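PDB 3R4R: putative fimbrium tip subunit Fim1F from Parabacteroides distasonis, which is a putative component of the fimbrium tip, part of the surface filaments that mediate cell adhesion and biofilm formation. Local coordinates for residues 16-21 / 83-88; 42-47 / 103-108; 143-148 / 166-171; 200-205 / 213-218; 263-268 / 285-290. All coordinates share one frame; numbering follows the deposited sequence.

Contact 1 (16-21 / 83-88); sequences MSLVLL and LQLEGV
Met16 and Leu18 pair with Leu85 and Leu83 as two antiparallel hydrogen-bonded pairs, joining strand 12-21 to strand 78-90. All four backbone bonds form; Met16 N reaches Leu85 O at 2.8 Å and Leu18 N reaches Leu83 O at 2.7 Å. Ser17 and Gln84 make the non-hydrogen-bonded pair between them, where Gln84 CA gives a CA-H...O contact to Met16 O at 3.4 Å.

The apolar contacts lie on the face carrying Met16, Leu18, Leu83 and Leu85. Leu85 divides its two methyls between Leu18 and Met16: CD1 presses on Leu18 CD2 at 3.5 Å, while CD2 sits 3.9 Å from the selenium, SE, of Met16, which was built as selenomethionine. The same SE lies 4.4 Å from Val88 CG2. Farther along, Leu20 CD1 meets Leu83 CD1 at 3.7 Å. Side chains of strands 46-52 and 58-65, such as Val49 and Tyr60, lie against this layer.

The other face carries the polar contact. Ser17 OG donates to Gln84 OE1 at 3.0 Å, nearly along the C=O axis, and the bend of Gln84 at chi2 (-85°) turns CD back toward the Ser17 strand. An alanine in place of Ser17 would remove the hydroxyl and would probably leave Gln84 OE1 without this donor and its amide freer to turn.

The pairing therefore separates two chemistries: a greasy face that belongs to the buried core, and a more open one closed by a single side-chain bond. Segment 16-21 lies in the inferred propeptide, so its removal would probably take this strand away.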
# COMPACT_ATOMS: atom_id res chain seq x y z
N MSE A 16 6.79 -2.99 24.30
CA MSE A 16 7.52 -3.27 23.06
C MSE A 16 7.95 -2.01 22.35
O MSE A 16 7.16 -1.08 22.20
CB MSE A 16 6.65 -4.11 22.10
CG MSE A 16 6.37 -5.54 22.59
SE MSE A 16 5.17 -6.64 21.45
CE MSE A 16 6.08 -6.41 19.72
N SER A 17 9.21 -2.01 21.87
CA SER A 17 9.76 -0.97 21.02
C SER A 17 9.54 -1.40 19.57
O SER A 17 9.98 -2.49 19.19
CB SER A 17 11.23 -0.70 21.34
OG SER A 17 11.42 -0.25 22.67
N LEU A 18 8.79 -0.59 18.79
CA LEU A 18 8.40 -0.91 17.43
C LEU A 18 9.02 0.06 16.41
O LEU A 18 8.96 1.27 16.61
CB LEU A 18 6.86 -0.81 17.36
CG LEU A 18 6.09 -1.83 16.49
CD1 LEU A 18 6.01 -3.18 17.19
CD2 LEU A 18 4.67 -1.37 16.27
N VAL A 19 9.60 -0.47 15.33
CA VAL A 19 10.20 0.36 14.27
C VAL A 19 9.46 0.07 12.94
O VAL A 19 9.49 -1.07 12.48
CB VAL A 19 11.73 0.15 14.13
CG1 VAL A 19 12.29 0.90 12.92
CG2 VAL A 19 12.45 0.60 15.40
N LEU A 20 8.78 1.09 12.36
CA LEU A 20 8.02 0.95 11.11
C LEU A 20 8.81 1.54 9.96
O LEU A 20 8.98 2.76 9.88
CB LEU A 20 6.62 1.63 11.20
CG LEU A 20 5.73 1.42 12.44
CD1 LEU A 20 4.49 2.27 12.35
CD2 LEU A 20 5.37 -0.05 12.67
N LEU A 21 9.31 0.67 9.05
CA LEU A 21 10.10 1.09 7.91
C LEU A 21 9.24 1.08 6.66
O LEU A 21 8.66 0.06 6.29
CB LEU A 21 11.36 0.24 7.71
CG LEU A 21 12.43 0.34 8.79
CD1 LEU A 21 13.53 -0.66 8.56
CD2 LEU A 21 13.03 1.73 8.85
N LEU A 83 7.66 3.54 17.57
CA LEU A 83 6.48 3.45 18.43
C LEU A 83 6.71 2.59 19.63
O LEU A 83 7.50 1.65 19.59
CB LEU A 83 5.28 2.86 17.66
CG LEU A 83 4.66 3.66 16.54
CD1 LEU A 83 3.56 2.88 15.90
CD2 LEU A 83 4.09 4.96 17.06
N GLN A 84 5.97 2.89 20.70
CA GLN A 84 5.95 2.13 21.93
C GLN A 84 4.59 1.48 22.13
O GLN A 84 3.56 2.14 22.02
CB GLN A 84 6.28 3.03 23.13
CG GLN A 84 7.77 3.17 23.43
CD GLN A 84 8.30 2.04 24.29
OE1 GLN A 84 9.11 1.21 23.86
NE2 GLN A 84 7.85 1.98 25.55
N LEU A 85 4.60 0.16 22.35
CA LEU A 85 3.46 -0.67 22.75
C LEU A 85 3.53 -0.86 24.23
O LEU A 85 4.33 -1.67 24.67
CB LEU A 85 3.41 -2.05 22.02
CG LEU A 85 3.02 -2.18 20.57
CD1 LEU A 85 3.85 -1.33 19.69
CD2 LEU A 85 3.22 -3.57 20.13
N GLU A 86 2.78 -0.07 25.02
CA GLU A 86 2.73 -0.22 26.48
C GLU A 86 1.66 -1.21 26.89
O GLU A 86 0.59 -1.26 26.28
CB GLU A 86 2.48 1.11 27.22
CG GLU A 86 3.44 2.27 26.96
CD GLU A 86 3.16 3.16 25.77
OE1 GLU A 86 2.34 2.78 24.90
OE2 GLU A 86 3.75 4.26 25.72
N GLY A 87 1.96 -1.97 27.94
CA GLY A 87 1.04 -2.91 28.58
C GLY A 87 0.53 -4.08 27.77
O GLY A 87 -0.68 -4.34 27.80
N VAL A 88 1.43 -4.81 27.10
CA VAL A 88 1.05 -6.04 26.40
C VAL A 88 0.99 -7.13 27.50
O VAL A 88 2.00 -7.38 28.16
CB VAL A 88 1.99 -6.39 25.22
CG1 VAL A 88 1.57 -7.68 24.54
CG2 VAL A 88 2.04 -5.23 24.22

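Contact 2 (42-47 / 103-108); sequences LTIQNC and VANANN
The Asn105 amide spans the 42-47 backbone by its edge: Thr43 O lies in the amide plane, 3.1 Å from Asn105 ND2, and Gln45 N reaches Asn105 OD1 at 2.7 Å in the carbonyl plane. The amides of Asn46 and Asn107 slide past each other in opposite directions, their planes 18° apart. Asn46 CG sits between its backbone N and carbonyl carbon (chi1 64°), which sets it against Asn107 CB. Asn107 N comes to Asn46 OD1 from above one face of the Asn46 amide, at 3.1 Å. Asn107 ND2 in turn gives to Cys47 O at 3.0 Å, an approach well above that carbonyl's plane.

In the backbone, Asn105 N bonds to Asn46 O at 2.7 Å, and Cys47 faces Ala104 as an antiparallel non-hydrogen-bonded pair. Ile44 CG2 rests on Ala104 CB at 3.8 Å. A water accepts a hydrogen bond from Asn46 ND2 and donates one to Asn107 O at 2.7 Å.

Asn105 ND2 also donates to Leu142 O, so the amide ties three chain segments together. An alanine in place of Asn105 would probably leave Gln45 N, Thr43 O and Leu142 O without these mates.

Where strands 46-52 and 96-104 run out of regular pairing, asparagine amides thus stand in for backbone partners.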
# COMPACT_ATOMS: atom_id res chain seq x y z
N LEU A 42 5.49 8.41 1.79
CA LEU A 42 6.14 7.69 2.88
C LEU A 42 5.51 8.03 4.22
O LEU A 42 5.84 7.40 5.22
CB LEU A 42 7.65 8.02 2.94
CG LEU A 42 8.55 7.49 1.84
CD1 LEU A 42 9.90 8.22 1.82
CD2 LEU A 42 8.74 5.98 1.94
N THR A 43 4.62 9.03 4.24
CA THR A 43 3.98 9.54 5.47
C THR A 43 2.97 8.56 6.01
O THR A 43 2.16 7.99 5.27
CB THR A 43 3.30 10.90 5.21
OG1 THR A 43 4.30 11.82 4.83
CG2 THR A 43 2.60 11.48 6.44
N ILE A 44 3.00 8.42 7.33
CA ILE A 44 2.05 7.68 8.14
C ILE A 44 1.43 8.71 9.09
O ILE A 44 2.16 9.32 9.88
CB ILE A 44 2.69 6.47 8.84
CG1 ILE A 44 3.26 5.49 7.82
CG2 ILE A 44 1.68 5.77 9.79
CD1 ILE A 44 4.08 4.39 8.43
N GLN A 45 0.10 8.92 8.98
CA GLN A 45 -0.62 9.87 9.80
C GLN A 45 -1.28 9.17 10.97
O GLN A 45 -1.53 9.80 11.99
CB GLN A 45 -1.68 10.62 8.97
CG GLN A 45 -1.09 11.49 7.87
CD GLN A 45 -2.13 12.37 7.22
OE1 GLN A 45 -2.82 13.15 7.87
NE2 GLN A 45 -2.19 12.34 5.91
N ASN A 46 -1.51 7.86 10.85
CA ASN A 46 -2.16 7.01 11.86
C ASN A 46 -1.91 5.53 11.54
O ASN A 46 -1.61 5.20 10.40
CB ASN A 46 -3.67 7.29 11.91
CG ASN A 46 -4.44 6.97 10.64
OD1 ASN A 46 -4.61 5.81 10.26
ND2 ASN A 46 -5.00 7.98 10.01
N CYS A 47 -2.03 4.65 12.53
CA CYS A 47 -1.87 3.22 12.31
C CYS A 47 -2.60 2.44 13.39
O CYS A 47 -2.93 2.96 14.45
CB CYS A 47 -0.39 2.80 12.24
SG CYS A 47 0.55 3.03 13.78
N VAL A 103 -1.33 -1.85 10.31
CA VAL A 103 -2.13 -1.30 9.20
C VAL A 103 -2.03 0.22 9.33
O VAL A 103 -2.52 0.78 10.31
CB VAL A 103 -3.59 -1.79 9.08
CG1 VAL A 103 -4.28 -1.17 7.85
CG2 VAL A 103 -3.66 -3.31 9.03
N ALA A 104 -1.34 0.88 8.39
CA ALA A 104 -1.13 2.33 8.45
C ALA A 104 -2.11 3.09 7.56
O ALA A 104 -2.42 2.63 6.46
CB ALA A 104 0.30 2.66 8.04
N ASN A 105 -2.59 4.25 8.06
CA ASN A 105 -3.45 5.29 7.43
C ASN A 105 -4.84 4.79 7.06
O ASN A 105 -5.45 5.35 6.14
CB ASN A 105 -2.79 5.85 6.17
CG ASN A 105 -1.52 6.62 6.42
OD1 ASN A 105 -1.33 7.28 7.45
ND2 ASN A 105 -0.69 6.66 5.44
N ALA A 106 -5.41 3.86 7.86
CA ALA A 106 -6.77 3.30 7.63
C ALA A 106 -7.70 3.54 8.84
O ALA A 106 -8.89 3.23 8.76
CB ALA A 106 -6.67 1.82 7.34
N ASN A 107 -7.19 4.15 9.92
CA ASN A 107 -7.99 4.46 11.11
C ASN A 107 -9.07 5.50 10.82
O ASN A 107 -8.99 6.23 9.84
CB ASN A 107 -7.11 5.01 12.29
CG ASN A 107 -6.06 4.10 12.88
OD1 ASN A 107 -5.91 2.94 12.50
ND2 ASN A 107 -5.30 4.63 13.83
N ASN A 108 -10.09 5.53 11.69
CA ASN A 108 -11.14 6.52 11.73
C ASN A 108 -10.65 7.65 12.66
O ASN A 108 -9.51 7.57 13.14
CB ASN A 108 -12.47 5.88 12.19
CG ASN A 108 -13.04 4.76 11.35
OD1 ASN A 108 -13.58 3.78 11.88
ND2 ASN A 108 -12.99 4.87 10.04
O HOH W 1 -7.30 7.45 8.08

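Contact 3 (143-148 / 166-171); sequences VKIGKS and IQLSAK. With EDO (1,2-ethanediol), chain E; EDO (1,2-ethanediol), chain I.
Lys144 NZ donates to Gln167 OE1 at 2.6 Å, on a lone pair in the carbonyl plane, and the two side chains lie alongside each other, pointing the same way. Gln167 bends at chi2 (68°), which places its CD beside the Lys144 chain. The ammonium has further acceptors in the backbone oxygens of Leu142 and Glu41, so NZ of this buried lysine has three oxygen acceptors. Gln167 OE1 is itself gripped twice, by NZ and by a water 2.9 Å away. That water's other hydrogen goes to Val143 O at 2.7 Å, and it accepts from Ser169 OG at 2.8 Å. Gln167 NE2 makes a weak bond to Glu41 O.

Val143 O also takes Leu168 N at 3.0 Å and so serves two donors. Ile145 and Ile166 form an antiparallel hydrogen-bonded pair, both bonds made, with Ile166 N to Ile145 O at 2.9 Å. In the adjoining non-hydrogen-bonded pair of Lys144 with Gln167, Lys144 CA comes 3.0 Å from Ile166 O as a CA-H...O contact.

Leu168 supplies the apolar side: CD2 meets Val143 CG1, and CD1 meets Ile145 CD1 at 3.8 Å. Tyr232 of strand 228-232 lies against both Val143 and Leu168. Farther out, Lys147 NZ bonds a 1,2-ethanediol, probably from the crystallisation liquor.

This is the open end of the hairpin made by strands 144-152 and 161-179. A lysine, a glutamine and a water add side-chain bonds beside its last backbone bonds; these neutral oxygens would probably stabilise the positive charge of Lys144 in its buried setting.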
# COMPACT_ATOMS: atom_id res chain seq x y z
N VAL A 143 -2.46 3.75 2.34
CA VAL A 143 -2.45 2.65 3.28
C VAL A 143 -1.21 1.78 3.02
O VAL A 143 -0.91 1.42 1.87
CB VAL A 143 -3.78 1.82 3.24
CG1 VAL A 143 -3.70 0.58 4.13
CG2 VAL A 143 -4.98 2.68 3.64
N LYS A 144 -0.52 1.43 4.13
CA LYS A 144 0.65 0.55 4.17
C LYS A 144 0.38 -0.58 5.17
O LYS A 144 -0.34 -0.37 6.15
CB LYS A 144 1.95 1.30 4.52
CG LYS A 144 2.33 2.46 3.61
CD LYS A 144 2.28 3.77 4.39
CE LYS A 144 2.74 4.99 3.60
NZ LYS A 144 1.80 5.36 2.50
N ILE A 145 0.90 -1.78 4.91
CA ILE A 145 0.67 -2.92 5.82
C ILE A 145 1.99 -3.73 5.97
O ILE A 145 2.78 -3.80 5.05
CB ILE A 145 -0.52 -3.84 5.36
CG1 ILE A 145 -0.25 -4.50 3.97
CG2 ILE A 145 -1.89 -3.11 5.36
CD1 ILE A 145 -1.24 -5.59 3.60
N GLY A 146 2.20 -4.31 7.14
CA GLY A 146 3.38 -5.12 7.43
C GLY A 146 3.15 -6.11 8.55
O GLY A 146 2.27 -5.90 9.38
N LYS A 147 3.96 -7.19 8.60
CA LYS A 147 3.87 -8.21 9.66
C LYS A 147 5.28 -8.73 10.04
O LYS A 147 6.10 -8.99 9.17
CB LYS A 147 2.97 -9.39 9.24
CG LYS A 147 2.50 -10.26 10.41
CD LYS A 147 1.58 -11.43 10.01
CE LYS A 147 2.24 -12.66 9.41
NZ LYS A 147 2.96 -12.39 8.13
N SER A 148 5.53 -8.89 11.36
CA SER A 148 6.81 -9.41 11.87
C SER A 148 6.59 -10.34 13.07
O SER A 148 5.69 -10.12 13.88
CB SER A 148 7.75 -8.27 12.27
OG SER A 148 8.08 -7.47 11.16
N ILE A 166 4.69 -2.32 3.42
CA ILE A 166 4.59 -2.16 1.97
C ILE A 166 3.42 -1.26 1.69
O ILE A 166 2.47 -1.20 2.46
CB ILE A 166 4.48 -3.49 1.15
CG1 ILE A 166 3.12 -4.24 1.43
CG2 ILE A 166 5.70 -4.38 1.34
CD1 ILE A 166 2.65 -5.16 0.34
N GLN A 167 3.46 -0.63 0.54
CA GLN A 167 2.43 0.19 -0.07
C GLN A 167 1.34 -0.75 -0.58
O GLN A 167 1.64 -1.65 -1.37
CB GLN A 167 3.14 0.99 -1.18
CG GLN A 167 2.72 2.41 -1.35
CD GLN A 167 3.08 3.31 -0.24
OE1 GLN A 167 2.20 3.83 0.43
NE2 GLN A 167 4.37 3.58 -0.09
N LEU A 168 0.10 -0.65 -0.07
CA LEU A 168 -1.00 -1.53 -0.46
C LEU A 168 -1.55 -1.16 -1.86
O LEU A 168 -2.20 -1.96 -2.50
CB LEU A 168 -2.13 -1.48 0.61
CG LEU A 168 -3.26 -2.50 0.53
CD1 LEU A 168 -2.71 -3.94 0.52
CD2 LEU A 168 -4.21 -2.30 1.64
N SER A 169 -1.26 0.03 -2.32
CA SER A 169 -1.63 0.50 -3.64
C SER A 169 -0.46 0.46 -4.59
O SER A 169 0.69 0.36 -4.17
CB SER A 169 -2.18 1.93 -3.56
OG SER A 169 -1.18 2.83 -3.12
N ALA A 170 -0.77 0.53 -5.89
CA ALA A 170 0.19 0.72 -6.96
C ALA A 170 0.20 2.19 -7.38
O ALA A 170 -0.86 2.83 -7.32
CB ALA A 170 -0.14 -0.18 -8.14
N LYS A 171 1.38 2.74 -7.73
CA LYS A 171 1.52 4.12 -8.19
C LYS A 171 1.68 4.12 -9.71
O LYS A 171 2.52 3.39 -10.26
CB LYS A 171 2.72 4.80 -7.48
CG LYS A 171 3.01 6.25 -7.90
CD LYS A 171 4.28 6.78 -7.21
CE LYS A 171 4.66 8.17 -7.64
NZ LYS A 171 5.88 8.64 -6.92
C1 EDO E . 3.89 2.16 -4.61
O1 EDO E . 2.79 3.04 -4.30
C2 EDO E . 5.20 2.96 -4.55
O2 EDO E . 6.31 2.07 -4.34
C1 EDO I . 1.68 -14.76 5.93
O1 EDO I . 1.18 -13.46 6.27
C2 EDO I . 1.53 -15.70 7.13
O2 EDO I . 2.05 -16.99 6.78
O HOH W 2 -0.22 2.58 -0.45

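Contact 4 (200-205 / 213-218); sequences SSKITI and NGAFSD
Ser200 to Lys202 meet Asn213 to Ser217 in a contact of side chain with backbone, made where the chain leaves strand 191-202 in the C-terminal domain, loops out and returns in the opposite sense. The Asn213 amide bridges the two runs. Its ND2 donates to Ser200 O at 2.9 Å, on a lone pair, with that oxygen lying in the amide plane. Its OD1 receives Lys202 N at 2.9 Å and Ala215 N at 3.2 Å, the two donors arriving from opposite faces of the amide plane; the second bond makes an Asx turn. Asn213 CG stands anti to the backbone N (chi1 -171°), which sets CG 3.6 Å from Ser201 CA.

At the other end Ser200 OG and Ser217 OG are hydrogen-bonded at 2.7 Å. Carbon contacts are few: Ile205 CD1 touches Asn213 CB at 3.7 Å, and Ala215 CB sits against Ser201 CA at 3.8 Å. Asn198 braces the returning run through bonds to Ser217 N and Ala215 O.

With its carbonyl oxygen held from both faces and its N-H fixed to Ser200 O, the Asn213 amide probably has little freedom to rotate, and one side chain both shapes the turn and fastens it to the strand end.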
# COMPACT_ATOMS: atom_id res chain seq x y z
N SER A 200 -11.28 -0.97 -3.31
CA SER A 200 -11.38 -1.98 -2.23
C SER A 200 -10.14 -2.92 -2.17
O SER A 200 -9.51 -3.19 -3.19
CB SER A 200 -12.63 -2.83 -2.41
OG SER A 200 -13.77 -2.04 -2.11
N SER A 201 -9.78 -3.37 -0.95
CA SER A 201 -8.62 -4.25 -0.79
C SER A 201 -8.67 -5.07 0.47
O SER A 201 -9.30 -4.68 1.45
CB SER A 201 -7.32 -3.44 -0.77
OG SER A 201 -6.17 -4.27 -0.74
N LYS A 202 -7.95 -6.22 0.42
CA LYS A 202 -7.64 -7.11 1.54
C LYS A 202 -6.40 -6.49 2.25
O LYS A 202 -5.64 -5.76 1.61
CB LYS A 202 -7.44 -8.55 1.04
CG LYS A 202 -8.70 -9.22 0.50
CD LYS A 202 -9.67 -9.73 1.61
CE LYS A 202 -10.93 -10.37 1.07
NZ LYS A 202 -10.66 -11.56 0.20
N ILE A 203 -6.21 -6.75 3.53
CA ILE A 203 -5.13 -6.12 4.32
C ILE A 203 -4.10 -7.12 4.87
O ILE A 203 -3.34 -6.76 5.78
CB ILE A 203 -5.76 -5.32 5.52
CG1 ILE A 203 -6.64 -6.26 6.42
CG2 ILE A 203 -6.53 -4.08 5.02
CD1 ILE A 203 -7.03 -5.71 7.77
N THR A 204 -4.07 -8.36 4.37
CA THR A 204 -3.17 -9.39 4.89
C THR A 204 -2.26 -9.95 3.78
O THR A 204 -1.69 -11.04 3.93
CB THR A 204 -4.00 -10.52 5.53
OG1 THR A 204 -4.92 -11.09 4.58
CG2 THR A 204 -4.65 -10.13 6.83
N ILE A 205 -2.16 -9.20 2.65
CA ILE A 205 -1.45 -9.58 1.43
C ILE A 205 -0.16 -8.74 1.37
O ILE A 205 -0.21 -7.52 1.41
CB ILE A 205 -2.38 -9.40 0.20
CG1 ILE A 205 -3.10 -8.03 0.23
CG2 ILE A 205 -3.43 -10.55 0.22
CD1 ILE A 205 -3.86 -7.67 -0.95
N ASN A 213 -4.86 -9.29 -4.26
CA ASN A 213 -6.15 -8.70 -3.86
C ASN A 213 -7.37 -9.16 -4.76
O ASN A 213 -7.51 -8.80 -5.95
CB ASN A 213 -6.06 -7.19 -3.87
CG ASN A 213 -7.25 -6.51 -3.28
OD1 ASN A 213 -7.90 -7.04 -2.39
ND2 ASN A 213 -7.53 -5.28 -3.70
N GLY A 214 -8.29 -9.88 -4.10
CA GLY A 214 -9.55 -10.37 -4.66
C GLY A 214 -10.71 -9.39 -4.52
O GLY A 214 -11.71 -9.52 -5.23
N ALA A 215 -10.57 -8.37 -3.61
CA ALA A 215 -11.57 -7.33 -3.38
C ALA A 215 -11.56 -6.29 -4.50
O ALA A 215 -10.49 -5.95 -5.03
CB ALA A 215 -11.31 -6.66 -2.05
N PHE A 216 -12.76 -5.81 -4.90
CA PHE A 216 -12.89 -4.80 -5.94
C PHE A 216 -14.17 -3.95 -5.76
O PHE A 216 -15.25 -4.48 -5.49
CB PHE A 216 -12.90 -5.42 -7.37
CG PHE A 216 -12.85 -4.38 -8.49
CD1 PHE A 216 -11.64 -3.90 -8.97
CD2 PHE A 216 -14.03 -3.87 -9.04
CE1 PHE A 216 -11.60 -2.92 -9.97
CE2 PHE A 216 -13.99 -2.86 -10.02
CZ PHE A 216 -12.77 -2.40 -10.48
N SER A 217 -14.01 -2.62 -5.97
CA SER A 217 -15.07 -1.60 -6.07
C SER A 217 -14.52 -0.44 -6.90
O SER A 217 -13.31 -0.21 -6.90
CB SER A 217 -15.59 -1.14 -4.71
OG SER A 217 -14.69 -0.32 -4.00
N ASP A 218 -15.39 0.25 -7.65
CA ASP A 218 -14.99 1.35 -8.53
C ASP A 218 -14.40 2.57 -7.78
O ASP A 218 -15.02 3.10 -6.86
CB ASP A 218 -16.20 1.83 -9.37
CG ASP A 218 -16.69 0.86 -10.42
OD1 ASP A 218 -15.86 0.38 -11.24
OD2 ASP A 218 -17.93 0.68 -10.53

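Contact 5 (263-268 / 285-290); sequences KGNYYR and VEDKEV
Glu286 reaches Tyr266 N because its CG lies between the backbone N and the carbonyl carbon (chi1 48°), a crowded position, and the chain bends again at chi2 (-83°), which swings CD back toward segment 263-268. Tyr266 CG is anti to its own N (chi1 167°), which puts the base of the ring beside Val285.

The carboxylate accepts from the peptide N-H. Glu286 OE2 takes Tyr266 N at 2.8 Å, almost straight, with its syn lone pair; OE1 adds a weak second bond at 3.0 Å. In the reverse direction Val285 N donates to Tyr266 O at 3.0 Å. Asn265, whose ND2 is taken by Thr208 O and Ile262 O, turns its amide nearly perpendicular to this carboxylate.

Val285 is the apolar wedge. Its CG2 lies over one face of the Tyr266 ring, 3.9 Å from the centroid, a CH-pi contact. The same CG2 lies over the centre of one face of the Arg268 guanidinium, 3.9 Å above its plane, and Val285 CG1 is 3.8 Å from Arg268 NH2. Tyr266 OH bonds Glu173, and Lys171 makes a cation-pi contact with the ring.

Residues 285-288 turn out of strand 278-284, the hairpin partner of strand 266-273, into strand 289-291, with a G1 beta bulge at Lys288 and Glu289. Glu286 OE2 and Tyr266 O, two acceptors 3.0 Å apart, each have their own N-H donor, Tyr266 N for OE2 and Val285 N for O. A carboxylate bond and a methyl-covered ring thus hold the turn where the chain leaves the hairpin.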
# COMPACT_ATOMS: atom_id res chain seq x y z
N LYS A 263 0.64 -4.03 -6.00
CA LYS A 263 0.86 -3.22 -4.81
C LYS A 263 2.35 -3.08 -4.49
O LYS A 263 3.11 -4.06 -4.56
CB LYS A 263 0.13 -3.85 -3.61
CG LYS A 263 0.69 -5.21 -3.19
CD LYS A 263 -0.20 -5.91 -2.18
CE LYS A 263 0.20 -7.34 -1.97
NZ LYS A 263 0.13 -8.18 -3.23
N GLY A 264 2.74 -1.88 -4.10
CA GLY A 264 4.11 -1.60 -3.71
C GLY A 264 5.03 -1.38 -4.88
O GLY A 264 6.24 -1.48 -4.72
N ASN A 265 4.46 -1.08 -6.07
CA ASN A 265 5.23 -0.82 -7.27
C ASN A 265 4.87 0.55 -7.89
O ASN A 265 3.77 1.05 -7.66
CB ASN A 265 5.03 -1.93 -8.31
CG ASN A 265 5.62 -3.26 -7.94
OD1 ASN A 265 6.81 -3.52 -8.12
ND2 ASN A 265 4.79 -4.16 -7.46
N TYR A 266 5.81 1.15 -8.64
CA TYR A 266 5.65 2.44 -9.33
C TYR A 266 5.81 2.18 -10.82
O TYR A 266 6.78 1.56 -11.26
CB TYR A 266 6.64 3.49 -8.77
CG TYR A 266 6.86 4.79 -9.54
CD1 TYR A 266 5.81 5.42 -10.21
CD2 TYR A 266 8.07 5.48 -9.45
CE1 TYR A 266 6.00 6.63 -10.89
CE2 TYR A 266 8.27 6.69 -10.10
CZ TYR A 266 7.24 7.27 -10.82
OH TYR A 266 7.48 8.47 -11.46
N TYR A 267 4.81 2.61 -11.59
CA TYR A 267 4.71 2.40 -13.02
C TYR A 267 4.64 3.71 -13.79
O TYR A 267 4.13 4.70 -13.27
CB TYR A 267 3.46 1.58 -13.35
CG TYR A 267 3.43 0.22 -12.67
CD1 TYR A 267 4.12 -0.86 -13.20
CD2 TYR A 267 2.68 0.02 -11.51
CE1 TYR A 267 4.10 -2.11 -12.58
CE2 TYR A 267 2.66 -1.23 -10.87
CZ TYR A 267 3.37 -2.29 -11.42
OH TYR A 267 3.37 -3.53 -10.82
N ARG A 268 5.15 3.70 -15.03
CA ARG A 268 5.06 4.81 -15.97
C ARG A 268 4.47 4.32 -17.30
O ARG A 268 4.95 3.34 -17.86
CB ARG A 268 6.41 5.53 -16.21
CG ARG A 268 7.07 6.17 -14.98
CD ARG A 268 8.18 7.10 -15.43
NE ARG A 268 9.05 7.55 -14.35
CZ ARG A 268 10.34 7.24 -14.24
NH1 ARG A 268 10.94 6.51 -15.17
NH2 ARG A 268 11.05 7.71 -13.22
N VAL A 285 9.30 0.98 -12.72
CA VAL A 285 10.39 1.91 -12.41
C VAL A 285 11.42 1.29 -11.43
O VAL A 285 12.62 1.35 -11.73
CB VAL A 285 9.84 3.25 -11.83
CG1 VAL A 285 10.98 4.25 -11.57
CG2 VAL A 285 8.83 3.86 -12.79
N GLU A 286 11.00 0.76 -10.27
CA GLU A 286 11.98 0.23 -9.32
C GLU A 286 12.70 -1.01 -9.88
O GLU A 286 13.88 -1.18 -9.60
CB GLU A 286 11.38 -0.10 -7.94
CG GLU A 286 10.09 -0.92 -7.91
CD GLU A 286 8.82 -0.11 -8.11
OE1 GLU A 286 8.36 0.51 -7.12
OE2 GLU A 286 8.27 -0.11 -9.24
N ASP A 287 12.03 -1.83 -10.69
CA ASP A 287 12.65 -3.03 -11.24
C ASP A 287 13.49 -2.75 -12.48
O ASP A 287 14.32 -3.60 -12.84
CB ASP A 287 11.58 -4.07 -11.60
CG ASP A 287 10.82 -4.61 -10.40
OD1 ASP A 287 11.43 -4.72 -9.31
OD2 ASP A 287 9.65 -4.99 -10.58
N LYS A 288 13.28 -1.58 -13.11
CA LYS A 288 13.91 -1.13 -14.36
C LYS A 288 13.62 -2.19 -15.45
O LYS A 288 14.52 -2.83 -16.00
CB LYS A 288 15.43 -0.83 -14.21
CG LYS A 288 15.68 0.45 -13.40
CD LYS A 288 17.13 0.90 -13.39
CE LYS A 288 17.26 2.25 -12.72
NZ LYS A 288 18.65 2.78 -12.77
N GLU A 289 12.32 -2.36 -15.71
CA GLU A 289 11.76 -3.26 -16.72
C GLU A 289 10.63 -2.56 -17.47
O GLU A 289 9.91 -1.73 -16.91
CB GLU A 289 11.25 -4.57 -16.08
CG GLU A 289 12.33 -5.40 -15.41
CD GLU A 289 11.86 -6.73 -14.85
OE1 GLU A 289 10.73 -7.15 -15.17
OE2 GLU A 289 12.66 -7.37 -14.13
N VAL A 290 10.48 -2.91 -18.74
CA VAL A 290 9.48 -2.35 -19.66
C VAL A 290 8.70 -3.49 -20.35
O VAL A 290 9.27 -4.53 -20.62
CB VAL A 290 10.22 -1.44 -20.68
CG1 VAL A 290 9.64 -1.50 -22.09
CG2 VAL A 290 10.33 -0.01 -20.16

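Overall arrangement
From the N terminus, contact 1 opens at 16-21 and closes at 83-88, but contact 2 has already begun at 42-47 and closes only at 103-108, so the two loops cross; Leu83 CD1 and Cys47 SG touch between them. Contacts 3, 4 and 5 then follow in series. Contact 3 joins the open end of the hairpin of strands 144-152 and 161-179 near the centre of the chain and meets contact 2 through neighbouring strands. Contact 4 closes the short loop 200-218, packing on contact 3 through Ile145 and Leu168. Contact 5 closes the loop 263-290 round the hairpin whose strand 266-273 lies beside 161-179. Contacts 1 and 5 lie on opposite sides of the centre, and strand 161-179 links their two regions.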